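Local coordinates for biotin protein ligase-like protein of unknown function (Silicibacter sp., PDB 3BFM), which is of unknown function but belongs to the biotin/lipoate protein ligase family and binds calcium in the crystal, at residues K30-V35 with P120-V125. Sequence-based numbering, arbitrary orientation. Where two conformers were deposited one is given.
Sequences KAELGV and PDWLVV
E32 OE1 is gripped by two donors, the indole N-H of W122 and a water. The shorter of the two bonds runs nearly straight from W122 NE1 to E32 OE1, 3.0 Å long with an N-H...O angle of 166°; the acceptor lies in the indole plane, yet the donor reaches it from above the carboxylate plane. The E32 chain runs out opposite its backbone nitrogen before turning at chi2 (55°), which folds the acid back to the indole rim. The water donates to E32 OE1 over 3.3 Å and to D121 OD2 over 2.6 Å, linking two acids that probably repel each other mildly. Beside this polar edge, A31 CB sits over one indole face, 3.7 Å from the centroid of the W122 five-membered ring, a CH-pi contact whose close approach suits alanine's single methyl. Here the end of helix 23-32 packs against W122, just ahead of strand 123-130, and V124 within it, an inner strand of the mixed sheet of the ligase-like domain. Were W122 an alanine, E32 OE1 would probably lose its N-H donor and the A31 methyl the ring face it lies over. V124 extends the apolar surface, its CG2 4.3 Å from A31 CB and its side chain also touching F24 and A27. The helix closes in a Schellman motif, with G34 N bonded to A31 O and V35 N to K30 O; the positive phi of G34 suits glycine.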
loop_
_atom_site.group_PDB
_atom_site.type_symbol
_atom_site.label_atom_id
_atom_site.label_comp_id
_atom_site.label_asym_id
_atom_site.label_seq_id
_atom_site.Cartn_x
_atom_site.Cartn_y
_atom_site.Cartn_z
ATOM N N LYS A 30 -11.072 11.190 -9.173
ATOM C CA LYS A 30 -11.207 10.573 -7.861
ATOM C C LYS A 30 -10.208 11.148 -6.836
ATOM O O LYS A 30 -10.541 11.367 -5.662
ATOM C CB LYS A 30 -11.103 9.065 -7.965
ATOM C CG LYS A 30 -12.320 8.449 -8.636
ATOM C CD LYS A 30 -12.394 6.961 -8.473
ATOM C CE LYS A 30 -13.783 6.445 -8.864
ATOM N NZ LYS A 30 -14.215 5.335 -7.966
ATOM N N ALA A 31 -8.999 11.455 -7.302
ATOM C CA ALA A 31 -7.971 11.974 -6.419
ATOM C C ALA A 31 -8.447 13.341 -5.881
ATOM O O ALA A 31 -8.382 13.630 -4.686
ATOM C CB ALA A 31 -6.656 12.095 -7.183
ATOM N N GLU A 32 -8.971 14.165 -6.761
ATOM C CA GLU A 32 -9.460 15.494 -6.332
ATOM C C GLU A 32 -10.662 15.395 -5.371
ATOM O O GLU A 32 -10.816 16.236 -4.482
ATOM C CB GLU A 32 -9.766 16.367 -7.549
ATOM C CG GLU A 32 -10.106 17.831 -7.200
ATOM C CD GLU A 32 -9.035 18.553 -6.358
ATOM O OE1 GLU A 32 -7.835 18.447 -6.686
ATOM O OE2 GLU A 32 -9.407 19.230 -5.364
ATOM N N LEU A 33 -11.473 14.356 -5.536
ATOM C CA LEU A 33 -12.533 13.981 -4.582
ATOM C C LEU A 33 -12.050 13.404 -3.264
ATOM O O LEU A 33 -12.870 13.115 -2.412
ATOM C CB LEU A 33 -13.458 12.910 -5.190
ATOM C CG LEU A 33 -14.534 13.392 -6.152
ATOM C CD1 LEU A 33 -15.071 12.232 -6.965
ATOM C CD2 LEU A 33 -15.653 14.086 -5.360
ATOM N N GLY A 34 -10.758 13.143 -3.117
ATOM C CA GLY A 34 -10.241 12.672 -1.855
ATOM C C GLY A 34 -9.931 11.193 -1.774
ATOM O O GLY A 34 -9.600 10.709 -0.688
ATOM N N VAL A 35 -9.988 10.456 -2.883
ATOM C CA VAL A 35 -9.639 9.041 -2.841
ATOM C C VAL A 35 -8.130 8.963 -2.586
ATOM O O VAL A 35 -7.342 9.737 -3.148
ATOM C CB VAL A 35 -10.105 8.282 -4.125
ATOM C CG1 VAL A 35 -9.936 6.785 -3.981
ATOM C CG2 VAL A 35 -11.566 8.593 -4.404
ATOM N N PRO A 120 2.052 18.332 -3.104
ATOM C CA PRO A 120 0.729 18.136 -3.676
ATOM C C PRO A 120 -0.177 17.260 -2.803
ATOM O O PRO A 120 0.304 16.409 -2.055
ATOM C CB PRO A 120 1.023 17.492 -5.065
ATOM C CG PRO A 120 2.422 17.043 -5.052
ATOM C CD PRO A 120 3.094 17.507 -3.765
ATOM N N ASP A 121 -1.485 17.448 -2.895
ATOM C CA ASP A 121 -2.422 16.579 -2.175
ATOM C C ASP A 121 -2.467 15.234 -2.858
ATOM O O ASP A 121 -2.859 14.248 -2.263
ATOM C CB ASP A 121 -3.823 17.159 -2.189
ATOM C CG ASP A 121 -3.950 18.474 -1.404
ATOM O OD1 ASP A 121 -3.110 18.765 -0.529
ATOM O OD2 ASP A 121 -4.921 19.211 -1.681
ATOM N N TRP A 122 -2.132 15.222 -4.148
ATOM C CA TRP A 122 -2.163 13.985 -4.935
ATOM C C TRP A 122 -1.344 14.110 -6.183
ATOM O O TRP A 122 -1.120 15.199 -6.694
ATOM C CB TRP A 122 -3.586 13.563 -5.287
ATOM C CG TRP A 122 -4.358 14.563 -6.061
ATOM C CD1 TRP A 122 -5.273 15.463 -5.551
ATOM C CD2 TRP A 122 -4.359 14.769 -7.488
ATOM N NE1 TRP A 122 -5.798 16.207 -6.549
ATOM C CE2 TRP A 122 -5.265 15.814 -7.749
ATOM C CE3 TRP A 122 -3.658 14.204 -8.559
ATOM C CZ2 TRP A 122 -5.498 16.283 -9.022
ATOM C CZ3 TRP A 122 -3.908 14.664 -9.835
ATOM C CH2 TRP A 122 -4.813 15.706 -10.051
ATOM N N LEU A 123 -0.963 12.943 -6.707
ATOM C CA LEU A 123 -0.307 12.821 -7.972
ATOM C C LEU A 123 -0.830 11.552 -8.651
ATOM O O LEU A 123 -1.085 10.567 -7.983
ATOM C CB LEU A 123 1.188 12.728 -7.720
ATOM C CG LEU A 123 2.119 12.920 -8.899
ATOM C CD1 LEU A 123 3.360 13.753 -8.505
ATOM C CD2 LEU A 123 2.517 11.562 -9.498
ATOM N N VAL A 124 -1.012 11.599 -9.956
ATOM C CA VAL A 124 -1.460 10.420 -10.719
ATOM C C VAL A 124 -0.497 10.171 -11.849
ATOM O O VAL A 124 -0.102 11.113 -12.539
ATOM C CB VAL A 124 -2.879 10.634 -11.322
ATOM C CG1 VAL A 124 -3.242 9.549 -12.336
ATOM C CG2 VAL A 124 -3.926 10.732 -10.195
ATOM N N VAL A 125 -0.097 8.911 -12.010
ATOM C CA VAL A 125 0.680 8.479 -13.178
ATOM C C VAL A 125 -0.146 7.550 -14.028
ATOM O O VAL A 125 -0.682 6.565 -13.536
ATOM C CB VAL A 125 1.994 7.787 -12.755
ATOM C CG1 VAL A 125 2.707 7.218 -13.975
ATOM C CG2 VAL A 125 2.832 8.771 -12.027
HETATM O O HOH W 1 -6.158 19.285 -3.990
#